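Local coordinates for carbohydrate deacetylase Agd3 (Neosartorya fumigata, PDB 6NWZ), which removes acetyl groups from N-acetylated sugars of the fungal exopolysaccharide galactosaminogalactan, probably with a metal ion, and is required for Aspergillus fumigatus biofilm formation, at residues A[45-50]-A[229-234]; A[38-43]-A[117-122]; A[364-367]-A[371-374]; A[269-274]-A[549-554]. All coordinates share one frame; numbering follows the deposited sequence.

Interaction 1 of 4, residues A[45-50]-A[229-234]; sequences NAYGIP and LQHAWI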
loop_
_atom_site.group_PDB
_atom_site.type_symbol
_atom_site.label_atom_id
_atom_site.label_comp_id
_atom_site.label_asym_id
_atom_site.label_seq_id
_atom_site.Cartn_x
_atom_site.Cartn_y
_atom_site.Cartn_z
ATOM N N ASN A 45 -11.313 -1.788 5.871
ATOM C CA ASN A 45 -10.194 -2.526 6.454
ATOM C C ASN A 45 -8.887 -1.769 6.277
ATOM O O ASN A 45 -8.033 -1.769 7.173
ATOM C CB ASN A 45 -10.096 -3.916 5.819
ATOM C CG ASN A 45 -9.012 -4.780 6.451
ATOM O OD1 ASN A 45 -8.766 -4.712 7.655
ATOM N ND2 ASN A 45 -8.360 -5.602 5.635
ATOM N N ALA A 46 -8.710 -1.119 5.124
ATOM C CA ALA A 46 -7.487 -0.363 4.880
ATOM C C ALA A 46 -7.359 0.798 5.855
ATOM O O ALA A 46 -6.272 1.055 6.390
ATOM C CB ALA A 46 -7.459 0.137 3.436
ATOM N N TYR A 47 -8.462 1.511 6.102
ATOM C CA TYR A 47 -8.450 2.582 7.091
ATOM C C TYR A 47 -8.324 2.041 8.507
ATOM O O TYR A 47 -7.826 2.745 9.393
ATOM C CB TYR A 47 -9.720 3.422 6.983
ATOM C CG TYR A 47 -9.710 4.466 5.894
ATOM C CD1 TYR A 47 -9.847 4.107 4.561
ATOM C CD2 TYR A 47 -9.593 5.815 6.203
ATOM C CE1 TYR A 47 -9.853 5.062 3.562
ATOM C CE2 TYR A 47 -9.598 6.778 5.212
ATOM C CZ TYR A 47 -9.728 6.394 3.893
ATOM O OH TYR A 47 -9.735 7.343 2.899
ATOM N N GLY A 48 -8.764 0.807 8.738
ATOM C CA GLY A 48 -8.863 0.276 10.083
ATOM C C GLY A 48 -10.185 0.546 10.758
ATOM O O GLY A 48 -10.273 0.436 11.988
ATOM N N ILE A 49 -11.215 0.895 9.994
ATOM C CA ILE A 49 -12.529 1.263 10.517
ATOM C C ILE A 49 -13.310 0.005 10.868
ATOM O O ILE A 49 -13.516 -0.855 9.999
ATOM C CB ILE A 49 -13.298 2.127 9.505
ATOM C CG1 ILE A 49 -12.647 3.508 9.398
ATOM C CG2 ILE A 49 -14.768 2.220 9.890
ATOM C CD1 ILE A 49 -13.156 4.345 8.257
ATOM N N PRO A 50 -13.749 -0.152 12.116
ATOM C CA PRO A 50 -14.531 -1.341 12.479
ATOM C C PRO A 50 -15.836 -1.411 11.699
ATOM O O PRO A 50 -16.527 -0.407 11.513
ATOM C CB PRO A 50 -14.779 -1.157 13.979
ATOM C CG PRO A 50 -13.690 -0.251 14.436
ATOM C CD PRO A 50 -13.409 0.670 13.286
ATOM N N LEU A 229 -12.381 6.071 -5.769
ATOM C CA LEU A 229 -13.698 6.580 -5.412
ATOM C C LEU A 229 -14.040 6.297 -3.957
ATOM O O LEU A 229 -14.740 7.095 -3.323
ATOM C CB LEU A 229 -14.758 5.969 -6.330
ATOM C CG LEU A 229 -14.635 6.250 -7.829
ATOM C CD1 LEU A 229 -15.748 5.550 -8.585
ATOM C CD2 LEU A 229 -14.658 7.746 -8.115
ATOM N N GLN A 230 -13.553 5.182 -3.408
ATOM C CA GLN A 230 -14.028 4.739 -2.101
ATOM C C GLN A 230 -13.699 5.743 -1.005
ATOM O O GLN A 230 -14.385 5.784 0.023
ATOM C CB GLN A 230 -13.439 3.374 -1.764
ATOM C CG GLN A 230 -11.932 3.367 -1.645
ATOM C CD GLN A 230 -11.389 1.989 -1.343
ATOM O OE1 GLN A 230 -12.148 1.053 -1.081
ATOM N NE2 GLN A 230 -10.067 1.853 -1.384
ATOM N N HIS A 231 -12.669 6.567 -1.207
ATOM C CA HIS A 231 -12.308 7.559 -0.203
ATOM C C HIS A 231 -13.351 8.662 -0.082
ATOM O O HIS A 231 -13.407 9.343 0.948
ATOM C CB HIS A 231 -10.937 8.147 -0.530
ATOM C CG HIS A 231 -9.849 7.122 -0.576
ATOM N ND1 HIS A 231 -9.350 6.520 0.560
ATOM C CD2 HIS A 231 -9.175 6.579 -1.617
ATOM C CE1 HIS A 231 -8.409 5.657 0.219
ATOM N NE2 HIS A 231 -8.283 5.674 -1.096
ATOM N N ALA A 232 -14.186 8.846 -1.102
ATOM C CA ALA A 232 -15.261 9.822 -0.995
ATOM C C ALA A 232 -16.355 9.329 -0.056
ATOM O O ALA A 232 -16.739 10.032 0.886
ATOM C CB ALA A 232 -15.825 10.132 -2.381
ATOM N N TRP A 233 -16.863 8.111 -0.280
ATOM C CA TRP A 233 -17.993 7.661 0.525
ATOM C C TRP A 233 -17.575 7.252 1.932
ATOM O O TRP A 233 -18.380 7.361 2.860
ATOM C CB TRP A 233 -18.754 6.524 -0.178
ATOM C CG TRP A 233 -18.058 5.190 -0.316
ATOM C CD1 TRP A 233 -17.463 4.694 -1.439
ATOM C CD2 TRP A 233 -17.936 4.165 0.686
ATOM N NE1 TRP A 233 -16.959 3.438 -1.195
ATOM C CE2 TRP A 233 -17.235 3.090 0.101
ATOM C CE3 TRP A 233 -18.337 4.058 2.023
ATOM C CZ2 TRP A 233 -16.928 1.925 0.804
ATOM C CZ3 TRP A 233 -18.028 2.899 2.721
ATOM C CH2 TRP A 233 -17.331 1.849 2.110
ATOM N N ILE A 234 -16.330 6.810 2.120
ATOM C CA ILE A 234 -15.857 6.500 3.468
ATOM C C ILE A 234 -15.745 7.773 4.299
ATOM O O ILE A 234 -16.214 7.831 5.442
ATOM C CB ILE A 234 -14.519 5.744 3.415
ATOM C CG1 ILE A 234 -14.714 4.359 2.797
ATOM C CG2 ILE A 234 -13.917 5.637 4.812
ATOM C CD1 ILE A 234 -13.436 3.573 2.657
#
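Tyr47 reaches from the end of helix 34-47 to Ile234 and His231 on helix 224-237. Its helix stops in a Schellman motif. Gly48 is the C-prime residue with positive phi, and Ile49 N returns to the carbonyl of Leu44. The turn sets Ile49 beside Tyr47, so both side chains meet Ile234. Tyr47 has the largest share of the buried surface, followed by Ile234. Ile234 CG2 sits above the middle of one Tyr47 ring face, 4.2 Å from the centroid and 6° off the ring normal. This is a CH-pi contact. With chi1 of Ile234 at -67°, CG1 lies beside the backbone N, anti to the carbonyl carbon, and leads to CD1. Ile234 CD1 lies 4.0 Å from Tyr47 CE1. Ile49 CD1 meets Ile234 CG2 at 3.8 Å, so this one methyl serves two neighbours. His231 approaches the rim of the tyrosine ring instead, with the planes at 51°. Its NE2 bonds to the carbonyl of Leu536, and Trp587 meets the imidazole edge-to-face. The imidazole is thus held where the carbohydrate-binding region meets residues of the deacetylase region. On the ND1 side, Tyr47 OH and His231 ND1 share a hydrogen bond of 2.5 Å.

Interaction 2 of 4, residues A[38-43]-A[117-122]; sequences SSATSG and VQFDVY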
loop_
_atom_site.group_PDB
_atom_site.type_symbol
_atom_site.label_atom_id
_atom_site.label_comp_id
_atom_site.label_asym_id
_atom_site.label_seq_id
_atom_site.Cartn_x
_atom_site.Cartn_y
_atom_site.Cartn_z
ATOM N N SER A 38 -16.839 -7.311 -0.336
ATOM C CA SER A 38 -15.410 -7.021 -0.338
ATOM C C SER A 38 -15.105 -5.662 -0.955
ATOM O O SER A 38 -14.126 -5.014 -0.566
ATOM C CB SER A 38 -14.656 -8.122 -1.079
ATOM O OG SER A 38 -15.181 -8.302 -2.382
ATOM N N SER A 39 -15.919 -5.213 -1.914
ATOM C CA SER A 39 -15.704 -3.896 -2.503
ATOM C C SER A 39 -16.028 -2.768 -1.537
ATOM O O SER A 39 -15.666 -1.619 -1.812
ATOM C CB SER A 39 -16.527 -3.743 -3.782
ATOM O OG SER A 39 -16.053 -4.615 -4.797
ATOM N N ALA A 40 -16.691 -3.068 -0.418
ATOM C CA ALA A 40 -16.921 -2.097 0.643
ATOM C C ALA A 40 -16.057 -2.322 1.873
ATOM O O ALA A 40 -15.664 -1.351 2.523
ATOM C CB ALA A 40 -18.392 -2.109 1.070
ATOM N N THR A 41 -15.747 -3.578 2.205
ATOM C CA THR A 41 -14.988 -3.862 3.418
ATOM C C THR A 41 -13.491 -3.651 3.226
ATOM O O THR A 41 -12.785 -3.360 4.199
ATOM C CB THR A 41 -15.257 -5.295 3.882
ATOM O OG1 THR A 41 -14.911 -6.209 2.835
ATOM C CG2 THR A 41 -16.726 -5.474 4.229
ATOM N N SER A 42 -12.992 -3.793 1.995
ATOM C CA SER A 42 -11.567 -3.600 1.748
ATOM C C SER A 42 -11.135 -2.178 2.088
ATOM O O SER A 42 -10.061 -1.968 2.667
ATOM C CB SER A 42 -11.233 -3.932 0.292
ATOM O OG SER A 42 -11.890 -3.056 -0.610
ATOM N N GLY A 43 -11.958 -1.188 1.740
ATOM C CA GLY A 43 -11.620 0.186 2.068
ATOM C C GLY A 43 -11.689 0.463 3.556
ATOM O O GLY A 43 -10.809 1.122 4.116
ATOM N N VAL A 117 -24.598 4.779 2.424
ATOM C CA VAL A 117 -23.928 4.795 1.131
ATOM C C VAL A 117 -24.444 3.620 0.313
ATOM O O VAL A 117 -24.531 2.496 0.819
ATOM C CB VAL A 117 -22.399 4.726 1.286
ATOM C CG1 VAL A 117 -21.734 4.505 -0.064
ATOM C CG2 VAL A 117 -21.878 5.995 1.945
ATOM N N GLN A 118 -24.793 3.882 -0.945
ATOM C CA GLN A 118 -25.214 2.840 -1.875
ATOM C C GLN A 118 -24.415 2.976 -3.161
ATOM O O GLN A 118 -24.406 4.046 -3.777
ATOM C CB GLN A 118 -26.710 2.928 -2.171
ATOM C CG GLN A 118 -27.587 2.767 -0.955
ATOM C CD GLN A 118 -28.913 2.130 -1.296
ATOM O OE1 GLN A 118 -28.968 1.149 -2.039
ATOM N NE2 GLN A 118 -29.990 2.686 -0.760
ATOM N N PHE A 119 -23.750 1.899 -3.567
ATOM C CA PHE A 119 -23.020 1.885 -4.821
ATOM C C PHE A 119 -23.430 0.668 -5.636
ATOM O O PHE A 119 -23.955 -0.316 -5.107
ATOM C CB PHE A 119 -21.491 1.916 -4.608
ATOM C CG PHE A 119 -20.933 0.735 -3.848
ATOM C CD1 PHE A 119 -20.701 -0.482 -4.483
ATOM C CD2 PHE A 119 -20.587 0.859 -2.510
ATOM C CE1 PHE A 119 -20.169 -1.561 -3.785
ATOM C CE2 PHE A 119 -20.052 -0.216 -1.808
ATOM C CZ PHE A 119 -19.843 -1.427 -2.447
ATOM N N ASP A 120 -23.178 0.758 -6.944
ATOM C CA ASP A 120 -23.610 -0.249 -7.914
ATOM C C ASP A 120 -25.134 -0.335 -7.965
ATOM O O ASP A 120 -25.715 -1.420 -8.024
ATOM C CB ASP A 120 -22.983 -1.615 -7.617
ATOM C CG ASP A 120 -23.107 -2.581 -8.778
ATOM O OD1 ASP A 120 -23.394 -2.126 -9.906
ATOM O OD2 ASP A 120 -22.928 -3.798 -8.559
ATOM N N VAL A 121 -25.791 0.825 -7.950
ATOM C CA VAL A 121 -27.244 0.903 -8.013
ATOM C C VAL A 121 -27.655 1.611 -9.298
ATOM O O VAL A 121 -26.930 2.455 -9.835
ATOM C CB VAL A 121 -27.843 1.618 -6.778
ATOM C CG1 VAL A 121 -27.517 0.846 -5.509
ATOM C CG2 VAL A 121 -27.341 3.051 -6.683
ATOM N N TYR A 122 -28.832 1.244 -9.791
ATOM C CA TYR A 122 -29.385 1.843 -11.000
ATOM C C TYR A 122 -30.130 3.122 -10.638
ATOM O O TYR A 122 -30.882 3.134 -9.658
ATOM C CB TYR A 122 -30.322 0.850 -11.695
ATOM C CG TYR A 122 -30.983 1.369 -12.956
ATOM C CD1 TYR A 122 -30.338 1.300 -14.186
ATOM C CD2 TYR A 122 -32.264 1.911 -12.918
ATOM C CE1 TYR A 122 -30.949 1.772 -15.348
ATOM C CE2 TYR A 122 -32.882 2.383 -14.069
ATOM C CZ TYR A 122 -32.222 2.311 -15.279
ATOM O OH TYR A 122 -32.840 2.779 -16.418
#
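Phe119 holds its CG between the backbone N and the carbonyl carbon, with chi1 at 62°, and this sends the ring from strand 115-119 toward Ser39 and Ala40 of helix 34-47. The ring presents its edge to Ala40. Ala40 CB lies close to the ring plane, 3.8 Å from Phe119 CE2 and 3.9 Å from Phe119 CZ. The methyl therefore touches two neighbouring rim carbons and does not cover a face. Ser39 comes in beside it. Its backbone C is 4.1 Å from Phe119 CZ, and its CB is 4.2 Å from Phe119 CE1. Three carbons at the far end of the ring thus share the contact with two consecutive helix residues. No hydrogen bond joins the two segments, and all three touching residues are buried. The contact is a helix packed against a beta-strand within the carbohydrate-binding module, CBM87. Strand 115-119 runs parallel to strand 76-80, where Val78 touches both Ala40 and Phe119 and Ala80 touches Phe119. Phe218 also meets the Phe119 ring, with the planes at about 45°, and its carbonyl takes a weak hydrogen bond from Ser39 OG. One turn farther along the helix, Ser42 gives both its N and its OG to Ser38 O, the hydroxyl at 3.0 Å.

Interaction 3 of 4, residues A[364-367]-A[371-374]; sequences CTQL and LRWW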
loop_
_atom_site.group_PDB
_atom_site.type_symbol
_atom_site.label_atom_id
_atom_site.label_comp_id
_atom_site.label_asym_id
_atom_site.label_seq_id
_atom_site.Cartn_x
_atom_site.Cartn_y
_atom_site.Cartn_z
ATOM N N CYS A 364 41.448 -1.803 1.818
ATOM C CA CYS A 364 40.909 -2.651 0.759
ATOM C C CYS A 364 39.579 -2.112 0.246
ATOM O O CYS A 364 39.401 -1.917 -0.962
ATOM C CB CYS A 364 40.731 -4.082 1.264
ATOM S SG CYS A 364 39.566 -5.043 0.265
ATOM N N THR A 365 38.630 -1.868 1.155
ATOM C CA THR A 365 37.304 -1.418 0.742
ATOM C C THR A 365 37.359 -0.068 0.039
ATOM O O THR A 365 36.562 0.188 -0.870
ATOM C CB THR A 365 36.367 -1.346 1.952
ATOM O OG1 THR A 365 36.812 -0.320 2.847
ATOM C CG2 THR A 365 36.337 -2.678 2.688
ATOM N N GLN A 366 38.296 0.799 0.430
ATOM C CA GLN A 366 38.398 2.134 -0.148
ATOM C C GLN A 366 38.842 2.130 -1.610
ATOM O O GLN A 366 38.693 3.159 -2.278
ATOM C CB GLN A 366 39.360 2.991 0.678
ATOM C CG GLN A 366 38.921 3.229 2.113
ATOM C CD GLN A 366 37.718 4.144 2.218
ATOM O OE1 GLN A 366 37.427 4.914 1.304
ATOM N NE2 GLN A 366 37.011 4.066 3.340
ATOM N N LEU A 367 39.382 1.019 -2.123
ATOM C CA LEU A 367 39.784 0.967 -3.527
ATOM C C LEU A 367 38.601 0.995 -4.489
ATOM O O LEU A 367 38.815 1.146 -5.698
ATOM C CB LEU A 367 40.629 -0.280 -3.794
ATOM C CG LEU A 367 41.961 -0.372 -3.052
ATOM C CD1 LEU A 367 42.737 -1.606 -3.487
ATOM C CD2 LEU A 367 42.776 0.888 -3.275
ATOM N N LEU A 371 32.301 2.632 -3.281
ATOM C CA LEU A 371 32.262 2.586 -1.823
ATOM C C LEU A 371 32.603 3.940 -1.218
ATOM O O LEU A 371 31.902 4.423 -0.321
ATOM C CB LEU A 371 33.219 1.528 -1.285
ATOM C CG LEU A 371 33.032 1.475 0.233
ATOM C CD1 LEU A 371 32.191 0.272 0.623
ATOM C CD2 LEU A 371 34.353 1.503 0.970
ATOM N N ARG A 372 33.695 4.556 -1.680
ATOM C CA ARG A 372 34.064 5.872 -1.170
ATOM C C ARG A 372 32.937 6.878 -1.357
ATOM O O ARG A 372 32.785 7.795 -0.542
ATOM C CB ARG A 372 35.334 6.375 -1.852
ATOM C CG ARG A 372 36.534 5.471 -1.670
ATOM C CD ARG A 372 37.827 6.190 -2.026
ATOM N NE ARG A 372 37.761 6.844 -3.332
ATOM C CZ ARG A 372 37.978 6.225 -4.487
ATOM N NH1 ARG A 372 38.268 4.927 -4.505
ATOM N NH2 ARG A 372 37.901 6.900 -5.626
ATOM N N TRP A 373 32.137 6.725 -2.415
ATOM C CA TRP A 373 30.968 7.582 -2.571
ATOM C C TRP A 373 29.913 7.264 -1.518
ATOM O O TRP A 373 29.393 8.171 -0.856
ATOM C CB TRP A 373 30.385 7.441 -3.975
ATOM C CG TRP A 373 29.320 8.453 -4.260
ATOM C CD1 TRP A 373 29.490 9.693 -4.802
ATOM C CD2 TRP A 373 27.916 8.316 -4.005
ATOM N NE1 TRP A 373 28.279 10.336 -4.907
ATOM C CE2 TRP A 373 27.297 9.511 -4.426
ATOM C CE3 TRP A 373 27.123 7.299 -3.468
ATOM C CZ2 TRP A 373 25.925 9.715 -4.322
ATOM C CZ3 TRP A 373 25.760 7.505 -3.366
ATOM C CH2 TRP A 373 25.176 8.702 -3.791
ATOM N N TRP A 374 29.586 5.979 -1.343
ATOM C CA TRP A 374 28.551 5.607 -0.382
ATOM C C TRP A 374 28.959 5.948 1.045
ATOM O O TRP A 374 28.111 6.319 1.864
ATOM C CB TRP A 374 28.224 4.117 -0.493
ATOM C CG TRP A 374 27.180 3.814 -1.507
ATOM C CD1 TRP A 374 27.312 3.026 -2.612
ATOM C CD2 TRP A 374 25.835 4.308 -1.524
ATOM N NE1 TRP A 374 26.129 2.992 -3.313
ATOM C CE2 TRP A 374 25.209 3.773 -2.665
ATOM C CE3 TRP A 374 25.102 5.150 -0.682
ATOM C CZ2 TRP A 374 23.885 4.049 -2.985
ATOM C CZ3 TRP A 374 23.790 5.425 -1.003
ATOM C CH2 TRP A 374 23.194 4.878 -2.147
#
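The Arg372 guanidinium meets the carbonyl of Gln366 with its edge. Gln366 O lies only 3° out of the guanidinium plane, and Arg372 NH1 donates to it at 2.9 Å. The bond is nearly straight, with an N-H...O angle of 166°. The side-chain amide of Gln366 is turned out of the guanidinium plane. Its oxygen rests against the aliphatic part of the arginine, with OE1 3.2 Å from Arg372 CG. Gln366 thus borders this arginine with both of its oxygens, but only the backbone one takes a hydrogen bond from it. The bend at chi3 of Arg372 (-50°) folds NH1 back to that carbonyl. Asp369 also forms a salt bridge to NH1, so two acceptors hold this nitrogen. On the buried side, Leu371 CD2 lies over the backbone of Thr365, where Thr365 O is the nearest atom at 3.2 Å. The same methyl is 3.6 Å from both Thr365 CB and Thr365 OG1. That hydroxyl is hydrogen-bonded to Val362 O. Helix 400-417 packs on both Thr365 and Leu371. The arrangement belongs to two short helices, 362-366 and 369-375, which follow each other closely in the chain of the deacetylase domain.

Interaction 4 of 4, residues A[269-274]-A[549-554]; sequences STFRIT and NLRNAD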
loop_
_atom_site.group_PDB
_atom_site.type_symbol
_atom_site.label_atom_id
_atom_site.label_comp_id
_atom_site.label_asym_id
_atom_site.label_seq_id
_atom_site.Cartn_x
_atom_site.Cartn_y
_atom_site.Cartn_z
ATOM N N SER A 269 26.129 -8.701 -21.922
ATOM C CA SER A 269 26.607 -7.458 -21.341
ATOM C C SER A 269 26.322 -7.436 -19.845
ATOM O O SER A 269 25.363 -8.046 -19.364
ATOM C CB SER A 269 25.954 -6.250 -22.014
ATOM O OG SER A 269 24.560 -6.220 -21.762
ATOM N N THR A 270 27.173 -6.728 -19.110
ATOM C CA THR A 270 27.051 -6.603 -17.668
ATOM C C THR A 270 27.057 -5.131 -17.290
ATOM O O THR A 270 27.657 -4.302 -17.981
ATOM C CB THR A 270 28.194 -7.320 -16.944
ATOM O OG1 THR A 270 29.426 -6.641 -17.217
ATOM C CG2 THR A 270 28.299 -8.761 -17.418
ATOM N N PHE A 271 26.390 -4.808 -16.184
ATOM C CA PHE A 271 26.376 -3.437 -15.697
ATOM C C PHE A 271 26.571 -3.405 -14.188
ATOM O O PHE A 271 26.034 -4.247 -13.462
ATOM C CB PHE A 271 25.076 -2.713 -16.063
ATOM C CG PHE A 271 25.035 -1.292 -15.583
ATOM C CD1 PHE A 271 25.797 -0.315 -16.207
ATOM C CD2 PHE A 271 24.263 -0.938 -14.491
ATOM C CE1 PHE A 271 25.774 0.993 -15.761
ATOM C CE2 PHE A 271 24.236 0.366 -14.038
ATOM C CZ PHE A 271 24.993 1.334 -14.671
ATOM N N ARG A 272 27.355 -2.425 -13.735
ATOM C CA ARG A 272 27.518 -2.092 -12.325
ATOM C C ARG A 272 27.388 -0.586 -12.182
ATOM O O ARG A 272 28.099 0.166 -12.857
ATOM C CB ARG A 272 28.875 -2.557 -11.781
ATOM C CG ARG A 272 29.084 -2.276 -10.296
ATOM C CD ARG A 272 30.468 -2.721 -9.853
ATOM N NE ARG A 272 30.580 -2.891 -8.406
ATOM C CZ ARG A 272 31.206 -2.042 -7.599
ATOM N NH1 ARG A 272 31.778 -0.957 -8.095
ATOM N NH2 ARG A 272 31.264 -2.282 -6.294
ATOM N N ILE A 273 26.479 -0.148 -11.310
ATOM C CA ILE A 273 26.186 1.271 -11.131
ATOM C C ILE A 273 27.481 2.023 -10.837
ATOM O O ILE A 273 28.404 1.474 -10.223
ATOM C CB ILE A 273 25.136 1.474 -10.017
ATOM C CG1 ILE A 273 24.371 2.784 -10.226
ATOM C CG2 ILE A 273 25.773 1.420 -8.629
ATOM C CD1 ILE A 273 23.442 2.754 -11.424
ATOM N N THR A 274 27.577 3.266 -11.301
ATOM C CA THR A 274 28.790 4.054 -11.143
ATOM C C THR A 274 28.550 5.242 -10.217
ATOM O O THR A 274 27.428 5.514 -9.783
ATOM C CB THR A 274 29.306 4.544 -12.502
ATOM O OG1 THR A 274 28.368 5.467 -13.067
ATOM C CG2 THR A 274 29.485 3.375 -13.448
ATOM N N ASN A 549 18.776 -0.784 -12.435
ATOM C CA ASN A 549 17.694 0.111 -12.836
ATOM C C ASN A 549 18.028 1.584 -12.636
ATOM O O ASN A 549 17.281 2.438 -13.126
ATOM C CB ASN A 549 16.410 -0.213 -12.064
ATOM C CG ASN A 549 16.005 -1.674 -12.173
ATOM O OD1 ASN A 549 15.366 -2.219 -11.273
ATOM N ND2 ASN A 549 16.376 -2.313 -13.276
ATOM N N LEU A 550 19.109 1.905 -11.927
ATOM C CA LEU A 550 19.456 3.291 -11.644
ATOM C C LEU A 550 20.355 3.906 -12.709
ATOM O O LEU A 550 20.782 5.054 -12.550
ATOM C CB LEU A 550 20.138 3.398 -10.273
ATOM C CG LEU A 550 19.430 2.808 -9.049
ATOM C CD1 LEU A 550 20.113 3.268 -7.773
ATOM C CD2 LEU A 550 17.964 3.174 -9.019
ATOM N N ARG A 551 20.648 3.177 -13.785
ATOM C CA ARG A 551 21.542 3.686 -14.816
ATOM C C ARG A 551 20.947 4.930 -15.459
ATOM O O ARG A 551 19.869 4.875 -16.058
ATOM C CB ARG A 551 21.801 2.617 -15.877
ATOM C CG ARG A 551 22.926 2.992 -16.826
ATOM C CD ARG A 551 22.822 2.257 -18.145
ATOM N NE ARG A 551 24.013 2.457 -18.962
ATOM C CZ ARG A 551 24.830 1.482 -19.345
ATOM N NH1 ARG A 551 24.578 0.226 -19.003
ATOM N NH2 ARG A 551 25.893 1.761 -20.084
ATOM N N ASN A 552 21.651 6.050 -15.335
ATOM C CA ASN A 552 21.185 7.326 -15.876
ATOM C C ASN A 552 22.292 8.207 -16.440
ATOM O O ASN A 552 22.029 8.962 -17.383
ATOM C CB ASN A 552 20.430 8.115 -14.787
ATOM C CG ASN A 552 21.351 8.631 -13.692
ATOM O OD1 ASN A 552 21.842 9.758 -13.759
ATOM N ND2 ASN A 552 21.585 7.808 -12.676
ATOM N N ALA A 553 23.519 8.139 -15.918
ATOM C CA ALA A 553 24.545 9.108 -16.287
ATOM C C ALA A 553 24.859 9.074 -17.776
ATOM O O ALA A 553 25.243 10.099 -18.348
ATOM C CB ALA A 553 25.816 8.865 -15.476
ATOM N N ASP A 554 24.697 7.919 -18.423
ATOM C CA ASP A 554 25.138 7.745 -19.801
ATOM C C ASP A 554 24.034 7.195 -20.697
ATOM O O ASP A 554 24.330 6.567 -21.718
ATOM C CB ASP A 554 26.362 6.826 -19.856
ATOM C CG ASP A 554 26.085 5.441 -19.281
ATOM O OD1 ASP A 554 25.608 5.339 -18.130
ATOM O OD2 ASP A 554 26.347 4.447 -19.988
#
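Phe271 packs its ring against the extended side chain of Arg551. This is the close part of the contact. Phe271 CD1 and Arg551 NH1 are the nearest pair, at 3.1 Å. Arg551 CG is 3.4 Å from Phe271 CZ. The guanidinium passes over the rim of the ring, with the two planes 26° apart. Arg551 CG is anti to the backbone N (chi1 -169°), and the chain stays extended to NE, which carries it across one face of the ring. Ile273 CD1 touches Leu550 CB at 3.6 Å and lies at the edge of the Phe271 ring. No hydrogen bond crosses between the two segments.

The Asp554 side is exposed and adds almost no contact with 269-274. Within 549-554 it is firm. Arg551 NH2 forms a salt bridge to Asp554 OD2 at 2.7 Å, on the syn lone pair. The links from NE to this carboxylate are weak. Asp501 binds NH1, so two acidic groups fix the orientation of the guanidinium. Asn552 ND2 donates to Leu550 O at 2.9 Å. The loop follows zinc-binding His546. Around the contact, strand 261-262 pairs with 270-271, helix 569-584 touches Leu550, helix 369-375 touches Ile273, and helix 275-289 packs on Phe271.

Interactions 1 and 2 lie in the carbohydrate-binding module, and interactions 3 and 4 in the deacetylase domain. The first two have centres 10 Å apart and share helix 34-47. Their segments alternate along the chain. They touch where Trp233 packs on Val117 and Ala40, and where Gln230 and Ile234 meet Gly43. That helix therefore joins helix 224-237 to strand 115-119. Interactions 3 and 4 have centres 18 Å apart and do not touch. Interaction 3 is nested in the long loop closed by interaction 4. The two pairs follow one another in sequence, 42 to 55 Å apart between centres. Each of the four joins segments of one region, but interaction 1 also has partners in the deacetylase region.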